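PDB 1U0K: gene product PA4716 from Pseudomonas aeruginosa, which is of uncertain function but, as a member of the PhzF family, probably acts as an isomerase, and has been predicted to be an epimerase. Local coordinates for residues A24-A29 against S49-P54; F61-F66 against L100-K105; P78-A83 against V107-V112. One frame throughout, in Å; residues are numbered along the deposited sequence.

Contact 1 (A24-A29 against S49-P54)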
ATOM      1  N   ALA A  24      -5.609   6.851   6.796  1.00  7.47           N
ATOM      2  CA  ALA A  24      -6.766   6.305   7.499  1.00  7.56           C
ATOM      3  C   ALA A  24      -6.744   6.739   8.961  1.00  7.83           C
ATOM      4  O   ALA A  24      -5.700   6.698   9.611  1.00  8.01           O
ATOM      5  CB  ALA A  24      -6.816   4.808   7.412  1.00  7.21           C
ATOM      6  N   VAL A  25      -7.902   7.163   9.464  1.00  7.87           N
ATOM      7  CA  VAL A  25      -8.056   7.594  10.848  1.00  8.06           C
ATOM      8  C   VAL A  25      -9.154   6.787  11.515  1.00  8.22           C
ATOM      9  O   VAL A  25     -10.258   6.726  11.002  1.00  8.39           O
ATOM     10  CB  VAL A  25      -8.454   9.081  10.930  1.00  7.98           C
ATOM     11  CG1 VAL A  25      -8.607   9.530  12.397  1.00  9.02           C
ATOM     12  CG2 VAL A  25      -7.460   9.963  10.195  1.00  8.70           C
ATOM     13  N   PHE A  26      -8.846   6.166  12.644  1.00  8.34           N
ATOM     14  CA  PHE A  26      -9.818   5.446  13.458  1.00  9.12           C
ATOM     15  C   PHE A  26     -10.126   6.385  14.628  1.00  9.90           C
ATOM     16  O   PHE A  26      -9.278   6.619  15.471  1.00 10.44           O
ATOM     17  CB  PHE A  26      -9.244   4.108  13.945  1.00  9.32           C
ATOM     18  CG  PHE A  26      -9.065   3.072  12.862  1.00  8.92           C
ATOM     19  CD1 PHE A  26      -8.120   3.237  11.866  1.00  8.85           C
ATOM     20  CD2 PHE A  26      -9.845   1.912  12.859  1.00 11.17           C
ATOM     21  CE1 PHE A  26      -7.953   2.264  10.871  1.00 10.82           C
ATOM     22  CE2 PHE A  26      -9.662   0.942  11.886  1.00 11.22           C
ATOM     23  CZ  PHE A  26      -8.737   1.122  10.902  1.00 10.21           C
ATOM     24  N   ASP A  27     -11.330   6.942  14.670  1.00 11.62           N
ATOM     25  CA  ASP A  27     -11.624   7.976  15.665  1.00 12.27           C
ATOM     26  C   ASP A  27     -11.877   7.454  17.071  1.00 12.13           C
ATOM     27  O   ASP A  27     -11.823   8.230  18.029  1.00 12.41           O
ATOM     28  CB  ASP A  27     -12.786   8.861  15.216  1.00 13.32           C
ATOM     29  CG  ASP A  27     -14.086   8.133  15.190  1.00 16.53           C
ATOM     30  OD1 ASP A  27     -14.255   7.276  14.318  1.00 20.75           O
ATOM     31  OD2 ASP A  27     -14.992   8.365  16.010  1.00 20.16           O
ATOM     32  N   ASP A  28     -12.149   6.162  17.208  1.00 11.42           N
ATOM     33  CA  ASP A  28     -12.231   5.560  18.530  1.00 11.41           C
ATOM     34  C   ASP A  28     -11.764   4.114  18.463  1.00 11.51           C
ATOM     35  O   ASP A  28     -12.541   3.194  18.158  1.00 11.80           O
ATOM     36  CB  ASP A  28     -13.644   5.667  19.100  1.00 12.07           C
ATOM     37  CG  ASP A  28     -13.738   5.133  20.512  1.00 12.82           C
ATOM     38  OD1 ASP A  28     -12.768   4.503  21.001  1.00 12.92           O
ATOM     39  OD2 ASP A  28     -14.763   5.291  21.216  1.00 16.52           O
ATOM     40  N   ALA A  29     -10.482   3.936  18.757  1.00 11.09           N
ATOM     41  CA  ALA A  29      -9.812   2.652  18.659  1.00 11.78           C
ATOM     42  C   ALA A  29      -9.711   1.966  20.016  1.00 12.70           C
ATOM     43  O   ALA A  29      -8.858   1.094  20.207  1.00 12.63           O
ATOM     44  CB  ALA A  29      -8.424   2.848  18.060  1.00 12.22           C
ATOM     45  N   SER A  49      -1.569   4.831   9.184  1.00  9.38           N
ATOM     46  CA  SER A  49      -2.883   4.931   9.829  1.00  8.82           C
ATOM     47  C   SER A  49      -2.679   5.494  11.237  1.00  8.60           C
ATOM     48  O   SER A  49      -1.650   5.263  11.862  1.00  8.56           O
ATOM     49  CB  SER A  49      -3.595   3.581   9.923  1.00  9.30           C
ATOM     50  OG  SER A  49      -4.047   3.117   8.656  1.00 10.25           O
ATOM     51  N   ILE A  50      -3.673   6.233  11.723  1.00  7.76           N
ATOM     52  CA  ILE A  50      -3.650   6.774  13.080  1.00  8.01           C
ATOM     53  C   ILE A  50      -4.901   6.333  13.822  1.00  8.11           C
ATOM     54  O   ILE A  50      -6.000   6.294  13.254  1.00  7.89           O
ATOM     55  CB  ILE A  50      -3.485   8.331  13.082  1.00  8.60           C
ATOM     56  CG1 ILE A  50      -3.520   8.881  14.510  1.00  9.12           C
ATOM     57  CG2 ILE A  50      -4.521   9.020  12.196  1.00  8.26           C
ATOM     58  CD1 ILE A  50      -2.969  10.261  14.637  1.00 10.39           C
ATOM     59  N   PHE A  51      -4.705   5.986  15.087  1.00  7.67           N
ATOM     60  CA  PHE A  51      -5.733   5.418  15.958  1.00  8.19           C
ATOM     61  C   PHE A  51      -5.890   6.342  17.152  1.00  9.00           C
ATOM     62  O   PHE A  51      -4.910   6.621  17.834  1.00  9.38           O
ATOM     63  CB  PHE A  51      -5.319   4.009  16.405  1.00  8.28           C
ATOM     64  CG  PHE A  51      -5.173   3.042  15.263  1.00  7.35           C
ATOM     65  CD1 PHE A  51      -3.989   2.995  14.539  1.00  8.06           C
ATOM     66  CD2 PHE A  51      -6.221   2.212  14.881  1.00  6.71           C
ATOM     67  CE1 PHE A  51      -3.859   2.151  13.457  1.00  8.46           C
ATOM     68  CE2 PHE A  51      -6.089   1.373  13.784  1.00  6.33           C
ATOM     69  CZ  PHE A  51      -4.900   1.343  13.081  1.00  8.10           C
ATOM     70  N   LEU A  52      -7.104   6.836  17.368  1.00  9.36           N
ATOM     71  CA  LEU A  52      -7.401   7.777  18.452  1.00  9.92           C
ATOM     72  C   LEU A  52      -8.095   7.086  19.613  1.00 10.76           C
ATOM     73  O   LEU A  52      -8.968   6.242  19.433  1.00 11.13           O
ATOM     74  CB  LEU A  52      -8.260   8.935  17.944  1.00  9.86           C
ATOM     75  CG  LEU A  52      -7.714   9.734  16.751  1.00 10.71           C
ATOM     76  CD1 LEU A  52      -8.654  10.876  16.347  1.00 12.08           C
ATOM     77  CD2 LEU A  52      -6.324  10.286  17.026  1.00 12.27           C
ATOM     78  N   LEU A  53      -7.707   7.483  20.820  1.00 11.76           N
ATOM     79  CA  LEU A  53      -8.257   6.924  22.049  1.00 13.08           C
ATOM     80  C   LEU A  53      -8.849   8.093  22.848  1.00 13.57           C
ATOM     81  O   LEU A  53      -8.105   8.909  23.405  1.00 13.49           O
ATOM     82  CB  LEU A  53      -7.171   6.194  22.827  1.00 13.80           C
ATOM     83  CG  LEU A  53      -6.415   5.150  21.981  1.00 16.77           C
ATOM     84  CD1 LEU A  53      -5.097   4.755  22.610  1.00 20.51           C
ATOM     85  CD2 LEU A  53      -7.298   3.927  21.742  1.00 18.56           C
ATOM     86  N   PRO A  54     -10.175   8.199  22.872  1.00 14.41           N
ATOM     87  CA  PRO A  54     -10.829   9.274  23.623  1.00 14.55           C
ATOM     88  C   PRO A  54     -10.668   9.083  25.126  1.00 14.48           C
ATOM     89  O   PRO A  54     -10.403   7.986  25.619  1.00 14.12           O
ATOM     90  CB  PRO A  54     -12.303   9.152  23.223  1.00 15.22           C
ATOM     91  CG  PRO A  54     -12.474   7.737  22.838  1.00 16.36           C
ATOM     92  CD  PRO A  54     -11.162   7.309  22.225  1.00 14.24           C
TER

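Contact 2 (F61-F66 against L100-K105)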
ATOM      1  N   PHE A  61      -6.903  13.688  22.919  1.00 10.74           N
ATOM      2  CA  PHE A  61      -6.932  12.275  22.573  1.00 11.22           C
ATOM      3  C   PHE A  61      -5.536  11.723  22.636  1.00 11.29           C
ATOM      4  O   PHE A  61      -4.587  12.413  22.283  1.00 12.18           O
ATOM      5  CB  PHE A  61      -7.473  12.087  21.143  1.00 11.21           C
ATOM      6  CG  PHE A  61      -8.881  12.531  20.984  1.00 12.41           C
ATOM      7  CD1 PHE A  61      -9.184  13.874  20.898  1.00 13.60           C
ATOM      8  CD2 PHE A  61      -9.912  11.612  20.940  1.00 13.61           C
ATOM      9  CE1 PHE A  61     -10.494  14.300  20.795  1.00 15.15           C
ATOM     10  CE2 PHE A  61     -11.235  12.042  20.808  1.00 14.66           C
ATOM     11  CZ  PHE A  61     -11.517  13.375  20.739  1.00 13.42           C
ATOM     12  N   ARG A  62      -5.403  10.479  23.058  1.00 12.08           N
ATOM     13  CA  ARG A  62      -4.164   9.765  22.815  1.00 12.59           C
ATOM     14  C   ARG A  62      -4.192   9.259  21.381  1.00 12.33           C
ATOM     15  O   ARG A  62      -5.257   8.960  20.832  1.00 12.21           O
ATOM     16  CB  ARG A  62      -3.986   8.609  23.782  1.00 13.34           C
ATOM     17  CG  ARG A  62      -3.864   9.029  25.238  1.00 16.07           C
ATOM     18  CD  ARG A  62      -3.679   7.852  26.180  1.00 21.10           C
ATOM     19  NE  ARG A  62      -4.930   7.123  26.394  1.00 25.85           N
ATOM     20  CZ  ARG A  62      -5.049   5.797  26.474  1.00 28.63           C
ATOM     21  NH1 ARG A  62      -3.992   4.993  26.354  1.00 30.81           N
ATOM     22  NH2 ARG A  62      -6.249   5.262  26.679  1.00 30.68           N
ATOM     23  N   ALA A  63      -3.019   9.170  20.789  1.00 11.68           N
ATOM     24  CA  ALA A  63      -2.891   8.717  19.408  1.00 11.49           C
ATOM     25  C   ALA A  63      -1.811   7.656  19.274  1.00 11.80           C
ATOM     26  O   ALA A  63      -0.821   7.649  20.006  1.00 12.49           O
ATOM     27  CB  ALA A  63      -2.597   9.866  18.532  1.00 11.51           C
ATOM     28  N   ARG A  64      -2.021   6.756  18.322  1.00 11.00           N
ATOM     29  CA  ARG A  64      -1.040   5.748  17.968  1.00 11.27           C
ATOM     30  C   ARG A  64      -0.931   5.790  16.444  1.00 10.17           C
ATOM     31  O   ARG A  64      -1.951   5.744  15.751  1.00  9.41           O
ATOM     32  CB  ARG A  64      -1.486   4.353  18.416  1.00 11.81           C
ATOM     33  CG  ARG A  64      -1.836   4.185  19.898  1.00 15.61           C
ATOM     34  CD  ARG A  64      -0.651   4.056  20.808  1.00 17.32           C
ATOM     35  NE  ARG A  64       0.181   2.880  20.562  1.00 16.96           N
ATOM     36  CZ  ARG A  64      -0.048   1.656  21.015  1.00 17.56           C
ATOM     37  NH1 ARG A  64      -1.130   1.362  21.722  1.00 19.78           N
ATOM     38  NH2 ARG A  64       0.827   0.703  20.738  1.00 19.49           N
ATOM     39  N   ILE A  65       0.292   5.915  15.941  1.00  9.45           N
ATOM     40  CA  ILE A  65       0.555   5.999  14.507  1.00  9.19           C
ATOM     41  C   ILE A  65       1.373   4.806  14.067  1.00  9.35           C
ATOM     42  O   ILE A  65       2.379   4.477  14.684  1.00  9.64           O
ATOM     43  CB  ILE A  65       1.314   7.296  14.147  1.00  9.41           C
ATOM     44  CG1 ILE A  65       0.510   8.540  14.526  1.00 10.56           C
ATOM     45  CG2 ILE A  65       1.644   7.318  12.674  1.00 10.79           C
ATOM     46  CD1 ILE A  65       1.321   9.825  14.494  1.00 13.11           C
ATOM     47  N   PHE A  66       0.923   4.146  13.002  1.00  8.84           N
ATOM     48  CA  PHE A  66       1.619   3.009  12.435  1.00  9.32           C
ATOM     49  C   PHE A  66       1.875   3.192  10.954  1.00  9.32           C
ATOM     50  O   PHE A  66       1.021   3.694  10.220  1.00  9.99           O
ATOM     51  CB  PHE A  66       0.799   1.737  12.592  1.00  9.23           C
ATOM     52  CG  PHE A  66       0.634   1.280  14.010  1.00 10.52           C
ATOM     53  CD1 PHE A  66      -0.289   1.883  14.838  1.00 11.74           C
ATOM     54  CD2 PHE A  66       1.379   0.214  14.495  1.00 11.18           C
ATOM     55  CE1 PHE A  66      -0.439   1.444  16.146  1.00 11.77           C
ATOM     56  CE2 PHE A  66       1.234  -0.220  15.804  1.00 12.34           C
ATOM     57  CZ  PHE A  66       0.328   0.396  16.622  1.00 12.03           C
ATOM     58  N   LEU A 100      -3.103  16.245  21.012  1.00 12.47           N
ATOM     59  CA  LEU A 100      -2.923  14.824  20.761  1.00 13.04           C
ATOM     60  C   LEU A 100      -1.697  14.308  21.505  1.00 13.89           C
ATOM     61  O   LEU A 100      -0.615  14.866  21.391  1.00 14.02           O
ATOM     62  CB  LEU A 100      -2.828  14.547  19.254  1.00 13.07           C
ATOM     63  CG  LEU A 100      -4.076  14.930  18.463  1.00 14.41           C
ATOM     64  CD1 LEU A 100      -3.851  14.682  16.977  1.00 15.37           C
ATOM     65  CD2 LEU A 100      -5.304  14.176  18.949  1.00 14.81           C
ATOM     66  N   HIS A 101      -1.880  13.235  22.260  1.00 14.47           N
ATOM     67  CA  HIS A 101      -0.822  12.685  23.098  1.00 15.88           C
ATOM     68  C   HIS A 101      -0.227  11.452  22.449  1.00 17.31           C
ATOM     69  O   HIS A 101      -0.910  10.456  22.260  1.00 16.87           O
ATOM     70  CB  HIS A 101      -1.370  12.341  24.486  1.00 16.14           C
ATOM     71  CG  HIS A 101      -1.761  13.545  25.276  1.00 18.04           C
ATOM     72  ND1 HIS A 101      -0.835  14.365  25.887  1.00 21.41           N
ATOM     73  CD2 HIS A 101      -2.973  14.083  25.537  1.00 19.11           C
ATOM     74  CE1 HIS A 101      -1.466  15.358  26.492  1.00 20.95           C
ATOM     75  NE2 HIS A 101      -2.764  15.210  26.295  1.00 19.51           N
ATOM     76  N   LEU A 102       1.045  11.547  22.085  1.00 19.33           N
ATOM     77  CA  LEU A 102       1.833  10.386  21.695  1.00 21.89           C
ATOM     78  C   LEU A 102       2.621   9.964  22.934  1.00 23.84           C
ATOM     79  O   LEU A 102       2.726  10.731  23.881  1.00 25.19           O
ATOM     80  CB  LEU A 102       2.752  10.739  20.526  1.00 21.81           C
ATOM     81  CG  LEU A 102       2.024  11.075  19.213  1.00 22.98           C
ATOM     82  CD1 LEU A 102       2.928  11.856  18.273  1.00 24.46           C
ATOM     83  CD2 LEU A 102       1.502   9.808  18.532  1.00 23.97           C
ATOM     84  N   ALA A 103       3.132   8.741  22.954  1.00 26.25           N
ATOM     85  CA  ALA A 103       3.871   8.242  24.120  1.00 27.75           C
ATOM     86  C   ALA A 103       4.941   9.236  24.570  1.00 29.10           C
ATOM     87  O   ALA A 103       5.027   9.576  25.756  1.00 29.54           O
ATOM     88  CB  ALA A 103       4.510   6.903  23.801  1.00 27.94           C
ATOM     89  N   SER A 104       5.711   9.723  23.596  1.00 30.37           N
ATOM     90  CA  SER A 104       6.887  10.568  23.828  1.00 31.20           C
ATOM     91  C   SER A 104       6.564  12.021  24.166  1.00 31.23           C
ATOM     92  O   SER A 104       7.298  12.652  24.934  1.00 32.10           O
ATOM     93  CB  SER A 104       7.795  10.568  22.589  1.00 31.47           C
ATOM     94  OG  SER A 104       7.028  10.729  21.392  1.00 33.39           O
ATOM     95  N   LYS A 105       5.507  12.565  23.560  1.00 30.65           N
ATOM     96  CA  LYS A 105       5.122  13.955  23.812  1.00 29.76           C
ATOM     97  C   LYS A 105       3.667  14.298  23.474  1.00 28.24           C
ATOM     98  O   LYS A 105       2.938  13.515  22.861  1.00 27.97           O
ATOM     99  CB  LYS A 105       6.061  14.908  23.058  1.00 30.31           C
ATOM    100  CG  LYS A 105       6.025  14.788  21.551  1.00 31.80           C
ATOM    101  CD  LYS A 105       7.060  15.716  20.914  1.00 34.23           C
ATOM    102  CE  LYS A 105       6.512  16.439  19.700  1.00 35.60           C
ATOM    103  NZ  LYS A 105       7.508  17.390  19.123  1.00 37.09           N
TER
HETATM  104  O   HOH W   1       1.819   7.070  20.401  1.00 18.19           O

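Contact 3 (P78-A83 against V107-V112)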
ATOM      1  N   PRO A  78      -0.222  12.526  10.093  1.00 12.73           N
ATOM      2  CA  PRO A  78      -1.435  11.875  10.607  1.00 11.33           C
ATOM      3  C   PRO A  78      -2.131  12.715  11.675  1.00 11.14           C
ATOM      4  O   PRO A  78      -3.347  12.643  11.799  1.00  9.90           O
ATOM      5  CB  PRO A  78      -0.911  10.563  11.182  1.00 11.12           C
ATOM      6  CG  PRO A  78       0.251  10.262  10.319  1.00 11.06           C
ATOM      7  CD  PRO A  78       0.930  11.604  10.156  1.00 12.08           C
ATOM      8  N   LEU A  79      -1.381  13.517  12.425  1.00 10.54           N
ATOM      9  CA  LEU A  79      -1.979  14.380  13.441  1.00 10.64           C
ATOM     10  C   LEU A  79      -2.826  15.495  12.813  1.00 10.54           C
ATOM     11  O   LEU A  79      -3.882  15.817  13.345  1.00 10.77           O
ATOM     12  CB  LEU A  79      -0.922  14.966  14.393  1.00 11.40           C
ATOM     13  CG  LEU A  79      -0.048  13.998  15.199  1.00 12.75           C
ATOM     14  CD1 LEU A  79       0.898  14.787  16.114  1.00 12.69           C
ATOM     15  CD2 LEU A  79      -0.814  13.017  16.043  1.00 14.68           C
ATOM     16  N   LEU A  80      -2.387  16.045  11.683  1.00 10.41           N
ATOM     17  CA  LEU A  80      -3.168  17.034  10.946  1.00 10.55           C
ATOM     18  C   LEU A  80      -4.501  16.458  10.493  1.00 10.10           C
ATOM     19  O   LEU A  80      -5.541  17.107  10.623  1.00  9.56           O
ATOM     20  CB  LEU A  80      -2.408  17.525   9.721  1.00 10.94           C
ATOM     21  CG  LEU A  80      -1.112  18.267  10.016  1.00 11.99           C
ATOM     22  CD1 LEU A  80      -0.507  18.722   8.694  1.00 13.10           C
ATOM     23  CD2 LEU A  80      -1.325  19.433  10.979  1.00 13.07           C
ATOM     24  N   GLY A  81      -4.458  15.241   9.954  1.00  9.75           N
ATOM     25  CA  GLY A  81      -5.671  14.548   9.520  1.00  9.64           C
ATOM     26  C   GLY A  81      -6.612  14.279  10.677  1.00  9.42           C
ATOM     27  O   GLY A  81      -7.816  14.506  10.567  1.00  9.08           O
ATOM     28  N   ALA A  82      -6.072  13.809  11.796  1.00  9.35           N
ATOM     29  CA  ALA A  82      -6.877  13.610  12.988  1.00  9.22           C
ATOM     30  C   ALA A  82      -7.571  14.902  13.443  1.00  9.44           C
ATOM     31  O   ALA A  82      -8.759  14.899  13.760  1.00  9.25           O
ATOM     32  CB  ALA A  82      -6.036  13.026  14.109  1.00 10.06           C
ATOM     33  N   ALA A  83      -6.845  16.016  13.454  1.00  9.42           N
ATOM     34  CA  ALA A  83      -7.407  17.311  13.847  1.00  9.64           C
ATOM     35  C   ALA A  83      -8.593  17.692  12.963  1.00 10.00           C
ATOM     36  O   ALA A  83      -9.622  18.147  13.454  1.00  9.99           O
ATOM     37  CB  ALA A  83      -6.332  18.401  13.828  1.00 10.11           C
ATOM     38  N   VAL A 107       1.145  17.145  21.561  1.00 18.95           N
ATOM     39  CA  VAL A 107       1.181  18.053  20.417  1.00 17.43           C
ATOM     40  C   VAL A 107      -0.088  18.895  20.364  1.00 16.28           C
ATOM     41  O   VAL A 107      -1.191  18.370  20.364  1.00 14.77           O
ATOM     42  CB  VAL A 107       1.309  17.284  19.081  1.00 17.44           C
ATOM     43  CG1 VAL A 107       1.397  18.241  17.913  1.00 17.82           C
ATOM     44  CG2 VAL A 107       2.509  16.352  19.109  1.00 17.25           C
ATOM     45  N   ALA A 108       0.084  20.207  20.331  1.00 15.39           N
ATOM     46  CA  ALA A 108      -1.010  21.145  20.181  1.00 15.49           C
ATOM     47  C   ALA A 108      -1.320  21.370  18.700  1.00 14.91           C
ATOM     48  O   ALA A 108      -0.420  21.591  17.887  1.00 15.51           O
ATOM     49  CB  ALA A 108      -0.648  22.469  20.862  1.00 15.71           C
ATOM     50  N   LEU A 109      -2.600  21.294  18.350  1.00 14.44           N
ATOM     51  CA  LEU A 109      -3.058  21.530  16.986  1.00 14.19           C
ATOM     52  C   LEU A 109      -4.209  22.508  16.954  1.00 14.47           C
ATOM     53  O   LEU A 109      -4.898  22.700  17.949  1.00 14.42           O
ATOM     54  CB  LEU A 109      -3.498  20.223  16.322  1.00 14.16           C
ATOM     55  CG  LEU A 109      -2.385  19.196  16.113  1.00 14.83           C
ATOM     56  CD1 LEU A 109      -2.416  18.150  17.188  1.00 17.04           C
ATOM     57  CD2 LEU A 109      -2.467  18.583  14.719  1.00 14.89           C
ATOM     58  N   ARG A 110      -4.383  23.144  15.807  1.00 14.76           N
ATOM     59  CA  ARG A 110      -5.545  23.967  15.524  1.00 15.65           C
ATOM     60  C   ARG A 110      -6.103  23.586  14.157  1.00 15.14           C
ATOM     61  O   ARG A 110      -5.373  23.151  13.268  1.00 15.36           O
ATOM     62  CB  ARG A 110      -5.173  25.454  15.568  1.00 16.42           C
ATOM     63  CG  ARG A 110      -4.265  25.921  14.471  1.00 20.06           C
ATOM     64  CD  ARG A 110      -3.886  27.408  14.577  1.00 24.56           C
ATOM     65  NE  ARG A 110      -3.225  27.885  13.359  1.00 27.66           N
ATOM     66  CZ  ARG A 110      -3.845  28.157  12.212  1.00 30.33           C
ATOM     67  NH1 ARG A 110      -5.162  28.034  12.093  1.00 31.61           N
ATOM     68  NH2 ARG A 110      -3.136  28.564  11.165  1.00 32.26           N
ATOM     69  N   SER A 111      -7.404  23.731  13.998  1.00 14.74           N
ATOM     70  CA  SER A 111      -8.040  23.499  12.722  1.00 14.53           C
ATOM     71  C   SER A 111      -9.089  24.552  12.422  1.00 15.39           C
ATOM     72  O   SER A 111      -9.765  25.042  13.315  1.00 15.52           O
ATOM     73  CB  SER A 111      -8.684  22.114  12.693  1.00 14.25           C
ATOM     74  OG  SER A 111      -9.627  21.982  13.736  1.00 14.04           O
ATOM     75  N   VAL A 112      -9.223  24.869  11.140  1.00 15.99           N
ATOM     76  CA  VAL A 112     -10.268  25.748  10.642  1.00 16.85           C
ATOM     77  C   VAL A 112     -10.922  25.113   9.420  1.00 17.21           C
ATOM     78  O   VAL A 112     -10.325  24.284   8.736  1.00 16.68           O
ATOM     79  CB  VAL A 112      -9.703  27.140  10.268  1.00 17.36           C
ATOM     80  CG1 VAL A 112      -9.163  27.857  11.506  1.00 18.45           C
ATOM     81  CG2 VAL A 112      -8.613  27.027   9.205  1.00 17.30           C
TER

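Contact 1 (A24-A29 against S49-P54)
Ala24 O accepts the amide of Ile50, Phe26 N donates a hydrogen bond to Ile50 O, and Phe26 O accepts Leu52 N at 2.9 Å. These three bonds identify a parallel beta ladder, and helix 34-44 between its strands makes the connection a beta-alpha-beta unit. The short strand axes run 4.8 Å apart at 16°. All three N-H groups point almost straight at their acceptors, with angles at hydrogen of 161° or more. A fourth bond, Ala29 N to Leu52 O at 2.8 Å, continues the pairing past the end of strand 21-26, where the chain turns at Asp27 and Asp28. Those acids look elsewhere for polar partners: Asp27 forms a salt bridge with Arg6 and a hydrogen bond to Trp8, and Asp28 OD1 bonds to Ser30 OG.

Packing differs between the two faces of the ladder. On the face of Val25 and Ile50 the side chains lie side by side, with CG2 of Val25 3.7 Å from CG2 of Ile50, next to helix 78-90. On the other face, beside helix 34-44, Phe26 and Phe51 form an offset stack with centroids 4.5 Å apart and planes at 25°. Both phenyls have CG anti to the carbonyl carbon, which starts them in the same direction from adjacent strands. Further along, Ala29 CB meets Phe51 CB at 3.7 Å. The closest touch in the stack is made by Phe51 CE2, which lies over one face of the Phe26 ring, offset toward the rim, 3.4 Å from Phe26 CD1.

Contact 2 (F61-F66 against L100-K105)
Phe61 and His101 bring the two rings of this contact, yet neither is stacked by the opposite segment. Phe61 meets Leu100 through its CB, 3.7 Å from Leu100 CD2, while the phenyl leads away to pack on Pro54 and Leu86. The imidazole of His101 approaches Phe61 O obliquely, its CD2 lying 4.0 Å from that oxygen.

The flat peptide groups carry the polar pairing. His101 N donates to Phe61 O at 2.8 Å, and Ala63 N then donates to His101 O at 2.9 Å. Together they make a short parallel ladder between strands 60-67 and 96-101, two strands joined through helix 78-90 in a beta-alpha-beta unit. The ladder stops where the second chain turns off, a turn closed by the bond from Leu102 N to Lys105 O.

Leu102 stays in touch through one methyl: CD2 lies 3.5 Å from Ala63 O and also 4.0 Å from Ile65 CD1. Ile65 also packs on Glu48, the predicted active-site residue.

Beyond the ladder, a water donates to Ala63 O at 2.7 Å. The chemistry thus implies a change of partner at the strand end: Ala63 O, which no longer meets an amide of the diverging chain directly, is served by a water that also reaches Ala103 N weakly, so the two segments remain linked through solvent.

Contact 3 (P78-A83 against V107-V112)
Leu109 reaches from strand 106-114 onto the first turn of helix 78-90, and its CD2 methyl does most of the touching. That methyl lies 3.4 Å from Leu79 O, an oxygen already accepting the helical bond from Ala83 N, and 4.0 Å from Ala83 CB. Leu80 comes in at about a right angle to Leu109, its own CD2 also 4.0 Å from Leu109 CD2. With chi2 at 100°, Leu109 departs from a staggered rotamer, which suggests some torsional strain.

Leu79 instead crosses Val107 obliquely: its CD1 is 3.7 Å from Val107 CG2 and nearly as close to CB and CG1, so one methyl rests against the branched end of the valine. Ser111 also starts toward the helix, but its OG is 3.8 Å from Ala83 O, too long for a bond, and its hydroxyl pairs with Trp98 NE1.

No hydrogen bond crosses the interface. Helix and strand axes pass 8.6 Å apart at 50°, and all six touching residues are buried. Strands 48-54, 96-101 and 117-129 also pack on the helix, as expected for a central helix enclosed by a curled sheet in the diaminopimelate-epimerase-like fold to which PhzF proteins belong.

From the N terminus, contact 1 closes first, bringing strand 48-54 back beside strand 21-26 across helix 34-44. It is complete before contact 2 opens, so the two are in series, joined by backbone pairing of the successive strands 48-54 and 60-67. Contacts 2 and 3 cross: helix segment 78-83 lies within the loop that 61-66 and 100-105 close, whereas its partner 107-112 follows that loop. Strand 96-101 pairs with 106-114, carrying the sheet from contact 2 to contact 3. Ile50 CD1 and Leu100 CD1 each reach Leu79 CD2, at 3.8 and 3.6 Å, so contacts 1 and 2 both meet the helix of contact 3.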